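Local coordinates for fluoride-specific ion channel FluC (PDB 5NKQ), which conducts fluoride ions selectively out of the cell across the inner membrane, through a dual-topology, double-barrelled dimer, and so limits fluoride toxicity, at residues L22-V25 against L26-L30. Numbering follows the deposited sequence.
Sequences LRWV and LGLKL. Unlike the reference sequence in segment 26-30: K29 (reference Arg).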
ATOM      1  N   LEU A  22      12.750  -4.213   6.411  1.00 32.40           N
ATOM      2  CA  LEU A  22      12.505  -5.512   5.794  1.00 32.48           C
ATOM      3  C   LEU A  22      12.086  -5.363   4.337  1.00 32.00           C
ATOM      4  O   LEU A  22      12.562  -6.107   3.471  1.00 35.99           O
ATOM      5  CB  LEU A  22      11.444  -6.276   6.586  1.00 35.53           C
ATOM      6  CG  LEU A  22      11.047  -7.643   6.028  1.00 37.69           C
ATOM      7  CD1 LEU A  22      12.273  -8.528   5.859  1.00 33.59           C
ATOM      8  CD2 LEU A  22      10.019  -8.309   6.929  1.00 28.14           C
ATOM      9  N   ARG A  23      11.195  -4.413   4.046  1.00 30.58           N
ATOM     10  CA  ARG A  23      10.798  -4.174   2.661  1.00 28.57           C
ATOM     11  C   ARG A  23      11.987  -3.726   1.819  1.00 30.53           C
ATOM     12  O   ARG A  23      12.130  -4.138   0.662  1.00 31.94           O
ATOM     13  CB  ARG A  23       9.677  -3.136   2.609  1.00 27.95           C
ATOM     14  CG  ARG A  23       9.446  -2.538   1.230  1.00 28.60           C
ATOM     15  CD  ARG A  23       8.204  -1.665   1.203  1.00 29.56           C
ATOM     16  NE  ARG A  23       8.145  -0.752   2.342  1.00 28.94           N
ATOM     17  CZ  ARG A  23       8.665   0.471   2.349  1.00 28.79           C
ATOM     18  NH1 ARG A  23       9.288   0.933   1.274  1.00 30.71           N
ATOM     19  NH2 ARG A  23       8.564   1.230   3.430  1.00 33.04           N
ATOM     20  N   TRP A  24      12.855  -2.888   2.390  1.00 31.26           N
ATOM     21  CA  TRP A  24      14.034  -2.428   1.664  1.00 30.51           C
ATOM     22  C   TRP A  24      14.968  -3.588   1.335  1.00 31.90           C
ATOM     23  O   TRP A  24      15.478  -3.683   0.213  1.00 32.07           O
ATOM     24  CB  TRP A  24      14.758  -1.360   2.484  1.00 32.35           C
ATOM     25  CG  TRP A  24      16.032  -0.868   1.874  1.00 33.00           C
ATOM     26  CD1 TRP A  24      16.202  -0.371   0.615  1.00 33.76           C
ATOM     27  CD2 TRP A  24      17.315  -0.803   2.507  1.00 36.55           C
ATOM     28  NE1 TRP A  24      17.513  -0.011   0.421  1.00 35.23           N
ATOM     29  CE2 TRP A  24      18.217  -0.265   1.569  1.00 35.88           C
ATOM     30  CE3 TRP A  24      17.789  -1.150   3.776  1.00 39.34           C
ATOM     31  CZ2 TRP A  24      19.565  -0.068   1.858  1.00 39.00           C
ATOM     32  CZ3 TRP A  24      19.128  -0.954   4.061  1.00 42.52           C
ATOM     33  CH2 TRP A  24      20.001  -0.418   3.106  1.00 41.08           C
ATOM     34  N   VAL A  25      15.192  -4.485   2.297  1.00 31.60           N
ATOM     35  CA  VAL A  25      16.058  -5.634   2.052  1.00 33.83           C
ATOM     36  C   VAL A  25      15.418  -6.583   1.046  1.00 37.30           C
ATOM     37  O   VAL A  25      16.088  -7.090   0.136  1.00 35.96           O
ATOM     38  CB  VAL A  25      16.389  -6.346   3.376  1.00 38.67           C
ATOM     39  CG1 VAL A  25      17.084  -7.671   3.111  1.00 43.55           C
ATOM     40  CG2 VAL A  25      17.259  -5.456   4.251  1.00 37.00           C
ATOM     41  N   LEU A  26      14.113  -6.839   1.189  1.00 35.39           N
ATOM     42  CA  LEU A  26      13.422  -7.713   0.244  1.00 33.83           C
ATOM     43  C   LEU A  26      13.517  -7.175  -1.177  1.00 35.02           C
ATOM     44  O   LEU A  26      13.665  -7.946  -2.132  1.00 35.04           O
ATOM     45  CB  LEU A  26      11.959  -7.881   0.656  1.00 33.29           C
ATOM     46  CG  LEU A  26      11.673  -8.813   1.835  1.00 34.52           C
ATOM     47  CD1 LEU A  26      10.220  -8.694   2.269  1.00 32.17           C
ATOM     48  CD2 LEU A  26      12.007 -10.250   1.468  1.00 33.85           C
ATOM     49  N   GLY A  27      13.440  -5.853  -1.338  1.00 35.24           N
ATOM     50  CA  GLY A  27      13.576  -5.273  -2.662  1.00 33.63           C
ATOM     51  C   GLY A  27      14.972  -5.440  -3.231  1.00 36.98           C
ATOM     52  O   GLY A  27      15.137  -5.737  -4.416  1.00 38.19           O
ATOM     53  N   LEU A  28      15.996  -5.259  -2.394  1.00 37.66           N
ATOM     54  CA  LEU A  28      17.366  -5.409  -2.870  1.00 36.01           C
ATOM     55  C   LEU A  28      17.672  -6.847  -3.273  1.00 39.68           C
ATOM     56  O   LEU A  28      18.517  -7.076  -4.146  1.00 46.98           O
ATOM     57  CB  LEU A  28      18.350  -4.939  -1.797  1.00 35.13           C
ATOM     58  CG  LEU A  28      18.274  -3.462  -1.407  1.00 37.23           C
ATOM     59  CD1 LEU A  28      19.258  -3.149  -0.289  1.00 36.63           C
ATOM     60  CD2 LEU A  28      18.530  -2.574  -2.614  1.00 38.64           C
ATOM     61  N   LYS A  29      16.995  -7.821  -2.666  1.00 38.17           N
ATOM     62  CA  LYS A  29      17.277  -9.226  -2.923  1.00 37.72           C
ATOM     63  C   LYS A  29      16.307  -9.882  -3.897  1.00 38.40           C
ATOM     64  O   LYS A  29      16.657 -10.910  -4.487  1.00 42.37           O
ATOM     65  CB  LYS A  29      17.271 -10.020  -1.611  1.00 38.99           C
ATOM     66  CG  LYS A  29      18.419  -9.684  -0.672  1.00 48.51           C
ATOM     67  CD  LYS A  29      18.391 -10.564   0.569  1.00 55.18           C
ATOM     68  CE  LYS A  29      19.572 -10.273   1.482  1.00 58.84           C
ATOM     69  NZ  LYS A  29      20.872 -10.522   0.800  1.00 61.04           N
ATOM     70  N   LEU A  30      15.112  -9.326  -4.089  1.00 33.06           N
ATOM     71  CA  LEU A  30      14.096  -9.986  -4.898  1.00 35.56           C
ATOM     72  C   LEU A  30      13.609  -9.175  -6.089  1.00 38.53           C
ATOM     73  O   LEU A  30      13.181  -9.775  -7.079  1.00 40.10           O
ATOM     74  CB  LEU A  30      12.879 -10.362  -4.035  1.00 35.88           C
ATOM     75  CG  LEU A  30      13.111 -11.388  -2.926  1.00 37.78           C
ATOM     76  CD1 LEU A  30      11.819 -11.658  -2.170  1.00 29.35           C
ATOM     77  CD2 LEU A  30      13.680 -12.677  -3.500  1.00 36.04           C
TER
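L28 leans back over the indole of W24, one helical turn earlier, near the end of helix 6-30. From its CB, which lies 3.7 Å from W24 O, the side chain climbs past that carbonyl: CG of L28 comes within 3.2 Å of W24 O and turns CD1 onto the ring. CD1 is the atom that does most of the touching. CD1 of L28 rides 3.5 Å above the indole plane, offset toward the rim. Its closest ring atom is W24 CE2, 3.6 Å from L28 CD1. The line from this methyl to the centroid of the five-membered ring is 25° off the normal, a CH-pi contact over the face. CD2 only grazes the ring at NE1. The torsions serve this placement, since CG of L28 stands opposite its own carbonyl carbon (chi1 -63°), while the indole is swung out beside the carbonyl carbon of W24.

Two further i to i+4 pairs extend the pattern round the helix. CG of L22 meets CD1 of L26 at 4.0 Å, the two leucines crossing at a slant, whereas V25 and K29 run alongside each other in the same direction, CG1 of V25 lying against the aliphatic CE of the lysine. Beneath them the backbone keeps alpha-helical bonds, from L26 N to L22 O at 2.9 Å through to a more bent one from K29 N to V25 O, with an N-H...O angle of 138°.

The turns belong to a transmembrane helix that packs through L22 on F75 and L79 of helix 65-79. W24 instead faces the second subunit, meeting F9 of that chain edge-to-face. The R23 side chain lies about 5 Å from the central sodium ion, its NE hydrogen-bonded to G78 O of the same chain and its NH2 to T73 O of the second subunit.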